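Local coordinates for protein dihydroneopterin triphosphate diphosphatase (Escherichia coli O157:H7, PDB 5U7F) that probably hydrolyses dihydroneopterin triphosphate to the monophosphate and diphosphate for folate biosynthesis, and probably also nucleoside triphosphates, preferring dATP, at residues R8-V14 with S38-E44. Residues are numbered along the deposited sequence; the frame is centred on the assembly and turned at random.
Sequences RPVSILV and SVTGSVE. With CO (cobalt (II) ion), chain F; SO4 (sulfate ion), chain C.
The guanidinium of Arg8 has Val43 O and Glu44 CA at its edge, near its plane: NE and NH2 share Val43 O, 2.8 Å from NE, both bonds weak and strongly bent. Bends at chi2 (-132°) and chi3 (-46°) bring the guanidinium alongside this carbonyl. The Glu44 carboxylate, turned 79° from the guanidinium, comes near only the aliphatic CG of Arg8, and its OE1 stays 4.8 Å from NE. Beyond, antiparallel strands 10-14 and 39-42 form hydrogen-bonded pairs, Ile12 with Gly41 and Val14 with Val39, though Val39 N to Val14 O is weak; Leu13 and Thr40 between them are a non-hydrogen-bonded pair. Val43 N adds a nearly straight 2.8 Å bond to Val10 O. Val43 CG2 sits against Val10 CG1 and Ile12 CG2, while Leu13 CD1 packs on Thr40 CG2 at 3.6 Å. Thr40, just before the Nudix box, turns its carbonyl away from strand 10-14 and binds cobalt through O at 2.0 Å, sharing it with Glu60, Glu117, sulfate O3 and two waters; Ser42 N donates to sulfate O4. Strand 97-107 hydrogen-bonds to the other edge of strand 10-18, helix 49-61 packs on Ile12, Val14 and Val39, and helix 136-147 lies against Leu13.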
ATOM      1  N   ARG A   8      -6.226 -13.328  -2.556  1.00 23.22           N
ATOM      2  CA  ARG A   8      -5.057 -14.198  -2.356  1.00 23.78           C
ATOM      3  C   ARG A   8      -4.265 -13.717  -1.133  1.00 16.68           C
ATOM      4  O   ARG A   8      -4.109 -12.514  -0.947  1.00 19.73           O
ATOM      5  CB  ARG A   8      -4.164 -14.210  -3.598  1.00 25.83           C
ATOM      6  CG  ARG A   8      -4.843 -14.695  -4.892  1.00 32.54           C
ATOM      7  CD  ARG A   8      -3.993 -15.746  -5.654  1.00 38.82           C
ATOM      8  NE  ARG A   8      -2.594 -15.355  -5.774  1.00 40.10           N
ATOM      9  CZ  ARG A   8      -1.583 -15.816  -5.024  1.00 48.83           C
ATOM     10  NH1 ARG A   8      -1.774 -16.733  -4.067  1.00 32.80           N
ATOM     11  NH2 ARG A   8      -0.351 -15.343  -5.233  1.00 32.17           N
ATOM     12  N   PRO A   9      -3.738 -14.637  -0.314  1.00 13.85           N
ATOM     13  CA  PRO A   9      -2.994 -14.230   0.890  1.00 14.37           C
ATOM     14  C   PRO A   9      -1.496 -13.946   0.632  1.00 15.67           C
ATOM     15  O   PRO A   9      -0.652 -14.219   1.474  1.00 15.57           O
ATOM     16  CB  PRO A   9      -3.167 -15.420   1.804  1.00 19.20           C
ATOM     17  CG  PRO A   9      -3.255 -16.576   0.873  1.00 18.87           C
ATOM     18  CD  PRO A   9      -3.963 -16.095  -0.338  1.00 17.08           C
ATOM     19  N   VAL A  10      -1.216 -13.424  -0.556  1.00 13.35           N
ATOM     20  CA  VAL A  10       0.097 -12.937  -0.949  1.00 14.80           C
ATOM     21  C   VAL A  10      -0.157 -11.550  -1.522  1.00 17.09           C
ATOM     22  O   VAL A  10      -0.944 -11.387  -2.454  1.00 19.44           O
ATOM     23  CB  VAL A  10       0.777 -13.858  -1.985  1.00 16.67           C
ATOM     24  CG1 VAL A  10       2.086 -13.241  -2.505  1.00 16.49           C
ATOM     25  CG2 VAL A  10       1.053 -15.221  -1.396  1.00 21.82           C
ATOM     26  N   SER A  11       0.455 -10.544  -0.927  1.00 15.05           N
ATOM     27  CA  SER A  11       0.135  -9.162  -1.275  1.00 16.42           C
ATOM     28  C   SER A  11       1.392  -8.286  -1.349  1.00 14.56           C
ATOM     29  O   SER A  11       2.506  -8.717  -1.009  1.00 16.72           O
ATOM     30  CB  SER A  11      -0.850  -8.599  -0.257  1.00 21.15           C
ATOM     31  OG  SER A  11      -0.203  -8.344   0.981  1.00 20.38           O
ATOM     32  N   ILE A  12       1.185  -7.077  -1.833  1.00 12.40           N
ATOM     33  CA  ILE A  12       2.205  -6.056  -1.902  1.00 15.99           C
ATOM     34  C   ILE A  12       1.713  -4.812  -1.192  1.00 17.15           C
ATOM     35  O   ILE A  12       0.505  -4.599  -1.014  1.00 15.12           O
ATOM     36  CB  ILE A  12       2.630  -5.744  -3.362  1.00 17.80           C
ATOM     37  CG1 ILE A  12       1.459  -5.341  -4.251  1.00 16.71           C
ATOM     38  CG2 ILE A  12       3.331  -6.955  -3.975  1.00 17.42           C
ATOM     39  CD1 ILE A  12       1.064  -3.901  -4.155  1.00 17.33           C
ATOM     40  N   LEU A  13       2.673  -4.035  -0.711  1.00 12.52           N
ATOM     41  CA  LEU A  13       2.430  -2.742  -0.085  1.00 14.50           C
ATOM     42  C   LEU A  13       3.326  -1.748  -0.801  1.00 16.15           C
ATOM     43  O   LEU A  13       4.504  -2.028  -0.972  1.00 16.35           O
ATOM     44  CB  LEU A  13       2.758  -2.786   1.410  1.00 18.41           C
ATOM     45  CG  LEU A  13       2.940  -1.450   2.140  1.00 23.51           C
ATOM     46  CD1 LEU A  13       1.593  -0.935   2.452  1.00 19.23           C
ATOM     47  CD2 LEU A  13       3.749  -1.631   3.405  1.00 18.07           C
ATOM     48  N   VAL A  14       2.781  -0.628  -1.273  1.00 12.97           N
ATOM     49  CA  VAL A  14       3.607   0.410  -1.892  1.00 16.39           C
ATOM     50  C   VAL A  14       3.476   1.693  -1.093  1.00 17.13           C
ATOM     51  O   VAL A  14       2.408   2.328  -1.025  1.00 15.74           O
ATOM     52  CB  VAL A  14       3.231   0.673  -3.367  1.00 13.98           C
ATOM     53  CG1 VAL A  14       4.147   1.763  -3.945  1.00 17.87           C
ATOM     54  CG2 VAL A  14       3.319  -0.591  -4.185  1.00 16.59           C
ATOM     55  N   SER A  38      -1.368   3.019   2.902  1.00 15.36           N
ATOM     56  CA  SER A  38      -0.729   3.162   1.607  1.00 17.37           C
ATOM     57  C   SER A  38      -1.381   2.159   0.618  1.00 14.18           C
ATOM     58  O   SER A  38      -2.376   1.481   0.956  1.00 15.62           O
ATOM     59  CB  SER A  38       0.798   2.928   1.736  1.00 16.72           C
ATOM     60  OG  SER A  38       1.320   3.576   2.894  1.00 14.16           O
ATOM     61  N   VAL A  39      -0.896   2.109  -0.616  1.00 15.86           N
ATOM     62  CA  VAL A  39      -1.450   1.183  -1.603  1.00 18.33           C
ATOM     63  C   VAL A  39      -1.123  -0.278  -1.233  1.00 17.59           C
ATOM     64  O   VAL A  39       0.025  -0.598  -0.987  1.00 16.96           O
ATOM     65  CB  VAL A  39      -0.925   1.519  -2.998  1.00 19.07           C
ATOM     66  CG1 VAL A  39      -1.215   0.426  -3.996  1.00 17.94           C
ATOM     67  CG2 VAL A  39      -1.546   2.830  -3.476  1.00 23.14           C
ATOM     68  N   THR A  40      -2.138  -1.139  -1.145  1.00 17.27           N
ATOM     69  CA  THR A  40      -1.909  -2.586  -0.944  1.00 17.76           C
ATOM     70  C   THR A  40      -2.703  -3.326  -2.003  1.00 23.04           C
ATOM     71  O   THR A  40      -3.657  -2.787  -2.550  1.00 20.49           O
ATOM     72  CB  THR A  40      -2.308  -3.103   0.465  1.00 23.79           C
ATOM     73  OG1 THR A  40      -3.727  -3.030   0.639  1.00 31.35           O
ATOM     74  CG2 THR A  40      -1.612  -2.330   1.559  1.00 24.93           C
ATOM     75  N   GLY A  41      -2.292  -4.549  -2.324  1.00 21.12           N
ATOM     76  CA  GLY A  41      -3.063  -5.358  -3.242  1.00 17.50           C
ATOM     77  C   GLY A  41      -2.540  -6.770  -3.312  1.00 17.84           C
ATOM     78  O   GLY A  41      -1.353  -6.992  -3.054  1.00 16.16           O
ATOM     79  N   SER A  42      -3.427  -7.704  -3.654  1.00 17.30           N
ATOM     80  CA  SER A  42      -3.047  -9.111  -3.860  1.00 23.07           C
ATOM     81  C   SER A  42      -2.201  -9.310  -5.113  1.00 20.31           C
ATOM     82  O   SER A  42      -2.416  -8.659  -6.135  1.00 22.06           O
ATOM     83  CB  SER A  42      -4.290 -10.005  -3.960  1.00 22.85           C
ATOM     84  OG  SER A  42      -4.982 -10.087  -2.731  1.00 25.23           O
ATOM     85  N   VAL A  43      -1.222 -10.210  -5.005  1.00 18.71           N
ATOM     86  CA  VAL A  43      -0.464 -10.708  -6.147  1.00 17.92           C
ATOM     87  C   VAL A  43      -1.250 -11.805  -6.823  1.00 24.12           C
ATOM     88  O   VAL A  43      -1.479 -12.864  -6.228  1.00 27.66           O
ATOM     89  CB  VAL A  43       0.908 -11.262  -5.724  1.00 17.36           C
ATOM     90  CG1 VAL A  43       1.722 -11.701  -6.942  1.00 21.26           C
ATOM     91  CG2 VAL A  43       1.647 -10.229  -4.928  1.00 15.58           C
ATOM     92  N   GLU A  44      -1.651 -11.577  -8.067  1.00 24.06           N
ATOM     93  CA  GLU A  44      -2.473 -12.554  -8.778  1.00 28.08           C
ATOM     94  C   GLU A  44      -1.644 -13.661  -9.410  1.00 31.21           C
ATOM     95  O   GLU A  44      -0.450 -13.520  -9.637  1.00 25.18           O
ATOM     96  CB  GLU A  44      -3.301 -11.872  -9.862  1.00 33.29           C
ATOM     97  CG  GLU A  44      -4.223 -10.774  -9.327  1.00 39.06           C
ATOM     98  CD  GLU A  44      -5.261 -11.289  -8.323  1.00 48.02           C
ATOM     99  OE1 GLU A  44      -5.551 -12.503  -8.329  1.00 65.63           O
ATOM    100  OE2 GLU A  44      -5.790 -10.482  -7.525  1.00 44.46           O
TER
HETATM  101 CO    CO F 205      -5.649  -2.319  -2.390  0.77 23.18          CO
HETATM  102  S   SO4 C 202      -6.678  -5.354  -3.280  0.61 23.36           S
HETATM  103  O1  SO4 C 202      -6.315  -5.760  -1.911  1.00 30.48           O
HETATM  104  O2  SO4 C 202      -8.138  -5.397  -3.390  0.85 35.31           O
HETATM  105  O3  SO4 C 202      -6.162  -3.999  -3.548  1.00 22.48           O
HETATM  106  O4  SO4 C 202      -6.116  -6.291  -4.246  1.00 28.04           O
HETATM  107  O   HOH W   1      -5.884  -3.749  -0.756  1.00 29.05           O
HETATM  108  O   HOH W   2      -4.910  -0.626  -1.214  1.00 26.94           O